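Long-range contacts in NleG5-1 effector (Enterobacteria phage YYZ-2008, PDB 5VGC), which probably acts as a ubiquitin-protein transferase of the NleG effector family, with a RING-related domain, and binds calcium ions: residues L6-L17 with L75-R83; E117-F127 with I190-R198. The protein carries 1 engineered substitution. All blocks are in the same frame, centred on the assembly; numbering follows the deposited sequence.

The two contacts lie on opposite sides of the chain's centre and do not touch. Their centres are 58 Å apart, and their nearest atoms about 38 Å. Interaction 1 joins the N-terminal residues 6-17 to helix 68-85. It lies away from the calcium sites. Interaction 2 joins helix 111-125 to residues 190-198, in the part of the chain related to RING domains. There a bound calcium ion is about 8 Å from the side chain of Ile190. The two contacts follow one another in series, since interaction 1 closes before interaction 2 opens. The first is packing, with no clear hydrogen bond across it. The second adds lysine and water bonds to backbone carbonyls.

Interaction 1: residues L6-L17 with L75-R83; sequences LTPYILPGVSFL and LQYIEHIER
Tyr77 OH reaches into the bend of residues 6-17, and three groups of that loop gather near it. Leu11 O is 3.4 Å from Tyr77 OH, and Val14 O is a little farther off. The third is Ile10, whose CG1 also lies close to the hydroxyl. Leu6, Ile10 and Leu11 are poorly ordered, so their approaches are approximate. This is a loop with a short 3-10 segment, 7-9, laid against helix 68-85. It leads on to helix 22-34. The contact is partly buried, with 474 Å² of surface buried between the two segments.

The phenol of Tyr77 runs from the helix into the loop. Ile10 and Tyr77 cross at about a right angle. Leu17 meets the ring nearer its root, with CD2 3.4 Å from Tyr77 CE1. Its approach is oblique. Phe16 O lies at the ring edge, near the ring plane.

His80 stands one helical turn further on and takes up the next part of the loop. Its CG points anti to the backbone N (chi1 -170°). The imidazole is thereby carried out to the backbone of Phe16 and Leu17. Phe16 CA and Leu17 N both lie 3.5 Å above the plane of the His80 ring, on one face and offset toward its rim. The side chain of Leu17 bridges the two aromatic groups, since its CG is 3.8 Å from His80 ND1.

Beyond this, Leu17 CD1 and Leu6 CD1 each come within 4.4 Å of Ile81 CG1. Leu41 of strand 37-41 touches Leu6, Leu17 and Ile81 as well, and ties the contact to the three-stranded antiparallel sheet. At the other end, the extended side chain of Gln76 runs out beside Ser15. Gln76 OE1 ends 3.5 Å from Ser15 CB.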
loop_
_atom_site.group_PDB
_atom_site.type_symbol
_atom_site.label_atom_id
_atom_site.label_comp_id
_atom_site.label_asym_id
_atom_site.label_seq_id
_atom_site.Cartn_x
_atom_site.Cartn_y
_atom_site.Cartn_z
ATOM N N LEU A 6 -33.251 21.444 -7.650
ATOM C CA LEU A 6 -33.537 20.723 -6.413
ATOM C C LEU A 6 -34.230 21.572 -5.340
ATOM O O LEU A 6 -34.488 21.072 -4.236
ATOM C CB LEU A 6 -32.245 20.108 -5.862
ATOM C CG LEU A 6 -31.526 19.149 -6.813
ATOM C CD1 LEU A 6 -30.231 18.654 -6.180
ATOM C CD2 LEU A 6 -32.422 17.982 -7.206
ATOM N N THR A 7 -34.553 22.829 -5.661
ATOM C CA THR A 7 -35.342 23.697 -4.771
ATOM C C THR A 7 -36.593 22.979 -4.225
ATOM O O THR A 7 -36.826 23.021 -3.012
ATOM C CB THR A 7 -35.745 25.037 -5.444
ATOM O OG1 THR A 7 -34.663 25.529 -6.248
ATOM C CG2 THR A 7 -36.124 26.074 -4.391
ATOM N N PRO A 8 -37.382 22.302 -5.107
ATOM C CA PRO A 8 -38.445 21.395 -4.644
ATOM C C PRO A 8 -38.136 20.568 -3.381
ATOM O O PRO A 8 -39.011 20.427 -2.519
ATOM C CB PRO A 8 -38.636 20.445 -5.844
ATOM C CG PRO A 8 -38.177 21.208 -7.039
ATOM C CD PRO A 8 -37.423 22.427 -6.581
ATOM N N TYR A 9 -36.913 20.044 -3.282
ATOM C CA TYR A 9 -36.515 19.187 -2.163
ATOM C C TYR A 9 -35.872 19.944 -0.987
ATOM O O TYR A 9 -35.464 19.299 -0.023
ATOM C CB TYR A 9 -35.582 18.077 -2.668
ATOM C CG TYR A 9 -36.139 17.293 -3.840
ATOM C CD1 TYR A 9 -35.863 17.668 -5.154
ATOM C CD2 TYR A 9 -36.939 16.170 -3.638
ATOM C CE1 TYR A 9 -36.370 16.958 -6.231
ATOM C CE2 TYR A 9 -37.456 15.451 -4.713
ATOM C CZ TYR A 9 -37.162 15.843 -6.007
ATOM O OH TYR A 9 -37.657 15.142 -7.083
ATOM N N ILE A 10 -35.819 21.280 -1.058
ATOM C CA ILE A 10 -35.226 22.091 0.011
ATOM C C ILE A 10 -36.050 21.974 1.307
ATOM O O ILE A 10 -37.247 21.689 1.258
ATOM C CB ILE A 10 -35.088 23.577 -0.421
ATOM C CG1 ILE A 10 -34.059 24.316 0.451
ATOM C CG2 ILE A 10 -36.432 24.309 -0.373
ATOM C CD1 ILE A 10 -33.738 25.710 -0.043
ATOM N N LEU A 11 -35.399 22.180 2.449
ATOM C CA LEU A 11 -36.057 22.160 3.755
ATOM C C LEU A 11 -35.540 23.296 4.627
ATOM O O LEU A 11 -34.364 23.637 4.550
ATOM C CB LEU A 11 -35.812 20.828 4.462
ATOM C CG LEU A 11 -36.476 19.596 3.868
ATOM C CD1 LEU A 11 -35.931 18.343 4.551
ATOM C CD2 LEU A 11 -37.994 19.681 3.967
ATOM N N PRO A 12 -36.413 23.872 5.480
ATOM C CA PRO A 12 -36.050 25.065 6.232
ATOM C C PRO A 12 -35.394 24.746 7.569
ATOM O O PRO A 12 -35.781 23.777 8.243
ATOM C CB PRO A 12 -37.402 25.740 6.458
ATOM C CG PRO A 12 -38.359 24.600 6.589
ATOM C CD PRO A 12 -37.780 23.427 5.838
ATOM N N GLY A 13 -34.411 25.563 7.939
ATOM C CA GLY A 13 -33.754 25.471 9.245
ATOM C C GLY A 13 -32.753 24.342 9.419
ATOM O O GLY A 13 -32.284 24.111 10.537
ATOM N N VAL A 14 -32.417 23.643 8.335
ATOM C CA VAL A 14 -31.502 22.496 8.390
ATOM C C VAL A 14 -30.662 22.387 7.114
ATOM O O VAL A 14 -31.040 22.902 6.049
ATOM C CB VAL A 14 -32.261 21.165 8.625
ATOM C CG1 VAL A 14 -32.693 21.027 10.084
ATOM C CG2 VAL A 14 -33.463 21.051 7.695
ATOM N N SER A 15 -29.528 21.695 7.231
ATOM C CA SER A 15 -28.532 21.615 6.138
ATOM C C SER A 15 -28.702 20.428 5.161
ATOM O O SER A 15 -27.833 20.206 4.303
ATOM C CB SER A 15 -27.115 21.658 6.713
ATOM O OG SER A 15 -27.044 21.025 7.975
ATOM N N PHE A 16 -29.812 19.693 5.258
ATOM C CA PHE A 16 -30.148 18.628 4.289
ATOM C C PHE A 16 -31.449 18.896 3.497
ATOM O O PHE A 16 -32.296 19.678 3.887
ATOM C CB PHE A 16 -30.208 17.256 4.974
ATOM C CG PHE A 16 -31.101 17.205 6.182
ATOM C CD1 PHE A 16 -32.441 16.881 6.053
ATOM C CD2 PHE A 16 -30.596 17.478 7.449
ATOM C CE1 PHE A 16 -33.264 16.826 7.166
ATOM C CE2 PHE A 16 -31.409 17.427 8.567
ATOM C CZ PHE A 16 -32.748 17.104 8.427
ATOM N N LEU A 17 -31.559 18.208 2.370
ATOM C CA LEU A 17 -32.723 18.180 1.508
ATOM C C LEU A 17 -33.528 16.897 1.753
ATOM O O LEU A 17 -33.012 15.912 2.337
ATOM C CB LEU A 17 -32.284 18.171 0.037
ATOM C CG LEU A 17 -31.179 19.109 -0.429
ATOM C CD1 LEU A 17 -30.765 18.728 -1.843
ATOM C CD2 LEU A 17 -31.635 20.551 -0.401
ATOM N N LEU A 75 -22.306 25.809 0.673
ATOM C CA LEU A 75 -21.306 24.763 0.940
ATOM C C LEU A 75 -21.907 23.533 1.653
ATOM O O LEU A 75 -21.602 22.381 1.286
ATOM C CB LEU A 75 -20.108 25.335 1.714
ATOM C CG LEU A 75 -19.210 26.307 0.925
ATOM C CD1 LEU A 75 -18.160 26.936 1.831
ATOM C CD2 LEU A 75 -18.545 25.634 -0.272
ATOM N N GLN A 76 -22.767 23.781 2.645
ATOM C CA GLN A 76 -23.492 22.687 3.312
ATOM C C GLN A 76 -24.324 21.894 2.293
ATOM O O GLN A 76 -24.276 20.646 2.261
ATOM C CB GLN A 76 -24.376 23.193 4.460
ATOM C CG GLN A 76 -23.597 23.750 5.651
ATOM C CD GLN A 76 -24.472 24.277 6.779
ATOM O OE1 GLN A 76 -25.561 24.815 6.552
ATOM N NE2 GLN A 76 -23.984 24.142 8.005
ATOM N N TYR A 77 -25.066 22.617 1.450
ATOM C CA TYR A 77 -25.858 21.935 0.420
ATOM C C TYR A 77 -25.004 21.150 -0.564
ATOM O O TYR A 77 -25.414 20.065 -0.999
ATOM C CB TYR A 77 -26.827 22.894 -0.291
ATOM C CG TYR A 77 -28.088 23.214 0.515
ATOM C CD1 TYR A 77 -28.866 22.192 1.093
ATOM C CD2 TYR A 77 -28.499 24.533 0.702
ATOM C CE1 TYR A 77 -30.000 22.483 1.826
ATOM C CE2 TYR A 77 -29.648 24.831 1.429
ATOM C CZ TYR A 77 -30.393 23.801 1.988
ATOM O OH TYR A 77 -31.537 24.074 2.709
ATOM N N ILE A 78 -23.821 21.672 -0.908
ATOM C CA ILE A 78 -22.856 20.902 -1.722
ATOM C C ILE A 78 -22.420 19.649 -0.976
ATOM O O ILE A 78 -22.391 18.563 -1.563
ATOM C CB ILE A 78 -21.605 21.709 -2.154
ATOM C CG1 ILE A 78 -22.003 22.809 -3.138
ATOM C CG2 ILE A 78 -20.566 20.779 -2.822
ATOM C CD1 ILE A 78 -20.877 23.706 -3.599
ATOM N N GLU A 79 -22.077 19.795 0.307
ATOM C CA GLU A 79 -21.740 18.615 1.113
ATOM C C GLU A 79 -22.847 17.572 1.057
ATOM O O GLU A 79 -22.579 16.388 0.789
ATOM C CB GLU A 79 -21.420 18.989 2.557
ATOM C CG GLU A 79 -19.926 19.120 2.798
ATOM C CD GLU A 79 -19.599 19.384 4.237
ATOM O OE1 GLU A 79 -18.597 20.092 4.505
ATOM O OE2 GLU A 79 -20.354 18.886 5.097
ATOM N N HIS A 80 -24.085 18.018 1.296
ATOM C CA HIS A 80 -25.241 17.115 1.191
ATOM C C HIS A 80 -25.374 16.467 -0.191
ATOM O O HIS A 80 -25.518 15.251 -0.305
ATOM C CB HIS A 80 -26.556 17.810 1.519
ATOM C CG HIS A 80 -27.703 16.849 1.658
ATOM N ND1 HIS A 80 -28.544 16.533 0.617
ATOM C CD2 HIS A 80 -28.131 16.118 2.718
ATOM C CE1 HIS A 80 -29.448 15.662 1.032
ATOM N NE2 HIS A 80 -29.220 15.397 2.303
ATOM N N ILE A 81 -25.323 17.272 -1.236
ATOM C CA ILE A 81 -25.465 16.716 -2.579
ATOM C C ILE A 81 -24.381 15.672 -2.828
ATOM O O ILE A 81 -24.662 14.572 -3.328
ATOM C CB ILE A 81 -25.428 17.809 -3.672
ATOM C CG1 ILE A 81 -26.683 18.672 -3.593
ATOM C CG2 ILE A 81 -25.336 17.182 -5.062
ATOM C CD1 ILE A 81 -26.505 20.031 -4.229
ATOM N N GLU A 82 -23.147 16.028 -2.474
ATOM C CA GLU A 82 -22.006 15.126 -2.592
ATOM C C GLU A 82 -22.260 13.832 -1.834
ATOM O O GLU A 82 -22.096 12.751 -2.400
ATOM C CB GLU A 82 -20.712 15.790 -2.103
ATOM C CG GLU A 82 -20.124 16.756 -3.107
ATOM C CD GLU A 82 -18.873 17.458 -2.605
ATOM O OE1 GLU A 82 -18.554 17.350 -1.389
ATOM O OE2 GLU A 82 -18.205 18.105 -3.443
ATOM N N ARG A 83 -22.661 13.934 -0.570
ATOM C CA ARG A 83 -22.936 12.720 0.191
ATOM C C ARG A 83 -24.064 11.889 -0.442
ATOM O O ARG A 83 -23.988 10.667 -0.487
ATOM C CB ARG A 83 -23.268 13.036 1.652
ATOM C CG ARG A 83 -22.071 13.433 2.481
ATOM C CD ARG A 83 -22.349 13.284 3.962
ATOM N NE ARG A 83 -21.272 13.950 4.683
ATOM C CZ ARG A 83 -20.108 13.387 5.023
ATOM N NH1 ARG A 83 -19.809 12.120 4.719
ATOM N NH2 ARG A 83 -19.212 14.103 5.659
#

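Interaction 2: residues E117-F127 with I190-R198; sequences ELLDKIEVCAF and IAVSMIVGR
Lys121 turns its CG anti to the backbone N (chi1 -173°) and stays extended from there. The chain therefore runs from the helix across to residues 190-198. It passes Ile195 in the opposite sense and crosses Val192 at about a right angle. Lys121 NZ donates to Val192 O at 3.3 Å, from above the carbonyl plane. It also makes a weak bond to Ile195 O at 3.2 Å. Ile195 N binds Val192 O from the opposite face, so two donors hold this carbonyl.

The torsion of Leu118 (chi1 -176°) carries its side chain toward residues 190-198. Its CD1 thereby packs 4.0 Å from Ile195 CG1 and also touches Val192. Cys125 CB lies 3.9 Å from Ile195 CG2. At the helix end, water 1 bridges Cys125 O and Val196 O, while water 2 joins Cys125 O to Arg198 N. Arg198 CB then sits over one face of Phe127, 4.2 Å from the ring centroid, as a CH-pi contact.

Leu118 and Ile122 also touch Val177 of helix 170-178. Ile195 lies between helix 111-125 and Met156 of strand 152-157. The short strand 195-196 pairs antiparallel with 152-157. This packing of two helices and a sheet is consistent with the RING-related domain of the NleG family.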
loop_
_atom_site.group_PDB
_atom_site.type_symbol
_atom_site.label_atom_id
_atom_site.label_comp_id
_atom_site.label_asym_id
_atom_site.label_seq_id
_atom_site.Cartn_x
_atom_site.Cartn_y
_atom_site.Cartn_z
ATOM N N GLU A 117 19.709 9.131 9.662
ATOM C CA GLU A 117 20.763 8.131 9.529
ATOM C C GLU A 117 21.382 8.081 8.102
ATOM O O GLU A 117 22.624 8.095 7.928
ATOM C CB GLU A 117 20.212 6.765 9.975
ATOM C CG GLU A 117 21.058 5.538 9.629
ATOM C CD GLU A 117 20.841 4.333 10.528
ATOM O OE1 GLU A 117 20.255 4.499 11.621
ATOM O OE2 GLU A 117 21.276 3.228 10.130
ATOM N N LEU A 118 20.521 8.047 7.092
ATOM C CA LEU A 118 20.959 7.983 5.701
ATOM C C LEU A 118 21.752 9.252 5.285
ATOM O O LEU A 118 22.864 9.171 4.684
ATOM C CB LEU A 118 19.743 7.766 4.799
ATOM C CG LEU A 118 19.923 7.561 3.310
ATOM C CD1 LEU A 118 20.939 6.474 3.028
ATOM C CD2 LEU A 118 18.571 7.174 2.743
ATOM N N LEU A 119 21.177 10.410 5.610
ATOM C CA LEU A 119 21.838 11.686 5.345
ATOM C C LEU A 119 23.176 11.802 6.087
ATOM O O LEU A 119 24.201 12.238 5.504
ATOM C CB LEU A 119 20.920 12.856 5.717
ATOM C CG LEU A 119 19.710 13.068 4.805
ATOM C CD1 LEU A 119 18.848 14.185 5.340
ATOM C CD2 LEU A 119 20.128 13.401 3.376
ATOM N N ASP A 120 23.171 11.397 7.355
ATOM C CA ASP A 120 24.419 11.340 8.134
ATOM C C ASP A 120 25.439 10.432 7.462
ATOM O O ASP A 120 26.624 10.811 7.353
ATOM C CB ASP A 120 24.184 10.885 9.599
ATOM C CG ASP A 120 23.638 12.003 10.486
ATOM O OD1 ASP A 120 23.541 13.166 10.035
ATOM O OD2 ASP A 120 23.299 11.720 11.656
ATOM N N LYS A 121 25.007 9.253 7.003
ATOM C CA LYS A 121 25.966 8.379 6.324
ATOM C C LYS A 121 26.483 8.993 5.030
ATOM O O LYS A 121 27.693 8.888 4.737
ATOM C CB LYS A 121 25.442 6.982 6.071
ATOM C CG LYS A 121 26.524 6.064 5.531
ATOM C CD LYS A 121 26.246 4.618 5.848
ATOM C CE LYS A 121 27.429 3.758 5.439
ATOM N NZ LYS A 121 26.957 2.342 5.325
ATOM N N ILE A 122 25.607 9.638 4.260
ATOM C CA ILE A 122 26.110 10.340 3.059
ATOM C C ILE A 122 27.199 11.337 3.492
ATOM O O ILE A 122 28.369 11.290 3.006
ATOM C CB ILE A 122 24.977 11.029 2.269
ATOM C CG1 ILE A 122 24.174 9.953 1.527
ATOM C CG2 ILE A 122 25.532 12.058 1.285
ATOM C CD1 ILE A 122 22.870 10.440 0.939
ATOM N N GLU A 123 26.801 12.199 4.430
ATOM C CA GLU A 123 27.718 13.190 4.970
ATOM C C GLU A 123 29.077 12.584 5.389
ATOM O O GLU A 123 30.135 13.115 5.055
ATOM C CB GLU A 123 27.066 13.921 6.145
ATOM C CG GLU A 123 27.669 15.265 6.470
ATOM C CD GLU A 123 27.585 16.223 5.313
ATOM O OE1 GLU A 123 28.614 16.882 5.061
ATOM O OE2 GLU A 123 26.508 16.314 4.652
ATOM N N VAL A 124 29.047 11.467 6.103
ATOM C CA VAL A 124 30.301 10.817 6.491
ATOM C C VAL A 124 31.049 10.307 5.270
ATOM O O VAL A 124 32.269 10.485 5.194
ATOM C CB VAL A 124 30.081 9.677 7.528
ATOM C CG1 VAL A 124 31.335 8.813 7.705
ATOM C CG2 VAL A 124 29.646 10.263 8.880
ATOM N N CYS A 125 30.353 9.676 4.315
ATOM C CA CYS A 125 31.063 8.991 3.226
ATOM C C CYS A 125 31.553 9.918 2.113
ATOM O O CYS A 125 32.441 9.535 1.332
ATOM C CB CYS A 125 30.204 7.869 2.641
ATOM S SG CYS A 125 30.002 6.423 3.719
ATOM N N ALA A 126 30.995 11.127 2.032
ATOM C CA ALA A 126 31.405 12.090 0.999
ATOM C C ALA A 126 32.864 12.479 1.072
ATOM O O ALA A 126 33.384 12.687 2.177
ATOM C CB ALA A 126 30.549 13.340 1.071
ATOM N N PHE A 127 33.524 12.575 -0.094
ATOM C CA PHE A 127 34.955 12.966 -0.156
ATOM C C PHE A 127 35.224 14.017 -1.252
ATOM O O PHE A 127 34.504 14.090 -2.266
ATOM C CB PHE A 127 35.843 11.733 -0.347
ATOM C CG PHE A 127 35.611 11.004 -1.647
ATOM C CD1 PHE A 127 36.345 11.324 -2.784
ATOM C CD2 PHE A 127 34.653 9.994 -1.739
ATOM C CE1 PHE A 127 36.128 10.661 -3.994
ATOM C CE2 PHE A 127 34.435 9.324 -2.939
ATOM C CZ PHE A 127 35.175 9.658 -4.070
ATOM N N ILE A 190 16.706 3.669 -2.029
ATOM C CA ILE A 190 18.069 3.941 -1.596
ATOM C C ILE A 190 18.169 3.749 -0.078
ATOM O O ILE A 190 17.398 4.360 0.646
ATOM C CB ILE A 190 18.509 5.371 -1.994
ATOM C CG1 ILE A 190 18.498 5.511 -3.518
ATOM C CG2 ILE A 190 19.873 5.656 -1.416
ATOM C CD1 ILE A 190 19.057 6.789 -4.051
ATOM N N ALA A 191 19.123 2.925 0.376
ATOM C CA ALA A 191 19.273 2.555 1.792
ATOM C C ALA A 191 20.725 2.654 2.253
ATOM O O ALA A 191 21.624 2.436 1.441
ATOM C CB ALA A 191 18.777 1.131 1.982
ATOM N N VAL A 192 20.949 2.952 3.547
ATOM C CA VAL A 192 22.309 3.128 4.112
ATOM C C VAL A 192 23.386 2.163 3.595
ATOM O O VAL A 192 24.494 2.594 3.206
ATOM C CB VAL A 192 22.392 3.083 5.676
ATOM C CG1 VAL A 192 22.320 4.460 6.277
ATOM C CG2 VAL A 192 21.364 2.165 6.292
ATOM N N SER A 193 23.066 0.874 3.579
ATOM C CA SER A 193 24.044 -0.138 3.180
ATOM C C SER A 193 24.570 0.064 1.738
ATOM O O SER A 193 25.675 -0.386 1.414
ATOM C CB SER A 193 23.459 -1.529 3.355
ATOM O OG SER A 193 22.237 -1.573 2.682
ATOM N N MET A 194 23.788 0.742 0.893
ATOM C CA MET A 194 24.261 1.115 -0.456
ATOM C C MET A 194 25.351 2.194 -0.481
ATOM O O MET A 194 26.084 2.283 -1.484
ATOM C CB MET A 194 23.096 1.557 -1.349
ATOM C CG MET A 194 22.091 0.462 -1.671
ATOM S SD MET A 194 20.587 1.179 -2.359
ATOM C CE MET A 194 19.554 -0.270 -2.390
ATOM N N ILE A 195 25.445 2.995 0.596
ATOM C CA ILE A 195 26.383 4.115 0.670
ATOM C C ILE A 195 27.655 3.575 1.259
ATOM O O ILE A 195 27.595 2.820 2.226
ATOM C CB ILE A 195 25.908 5.262 1.586
ATOM C CG1 ILE A 195 24.444 5.604 1.347
ATOM C CG2 ILE A 195 26.736 6.516 1.378
ATOM C CD1 ILE A 195 24.128 6.045 -0.041
ATOM N N VAL A 196 28.797 3.939 0.678
ATOM C CA VAL A 196 30.093 3.419 1.134
ATOM C C VAL A 196 31.174 4.486 1.084
ATOM O O VAL A 196 31.116 5.392 0.244
ATOM C CB VAL A 196 30.544 2.174 0.317
ATOM C CG1 VAL A 196 29.575 1.019 0.508
ATOM C CG2 VAL A 196 30.671 2.472 -1.165
ATOM N N GLY A 197 32.154 4.374 1.987
ATOM C CA GLY A 197 33.263 5.327 2.063
ATOM C C GLY A 197 34.359 5.063 1.040
ATOM O O GLY A 197 34.542 3.927 0.589
ATOM N N ARG A 198 35.106 6.119 0.707
ATOM C CA ARG A 198 36.173 6.078 -0.323
ATOM C C ARG A 198 37.105 4.852 -0.207
ATOM O O ARG A 198 37.470 4.244 -1.217
ATOM C CB ARG A 198 36.970 7.400 -0.330
ATOM C CG ARG A 198 38.409 7.353 -0.872
ATOM C CD ARG A 198 38.381 7.117 -2.372
ATOM N NE ARG A 198 39.685 7.008 -3.045
ATOM C CZ ARG A 198 40.075 6.017 -3.859
ATOM N NH1 ARG A 198 41.278 6.069 -4.418
ATOM N NH2 ARG A 198 39.291 4.973 -4.114
HETATM O O HOH W 1 32.155 7.622 -0.817
HETATM O O HOH W 2 34.516 8.280 2.466
#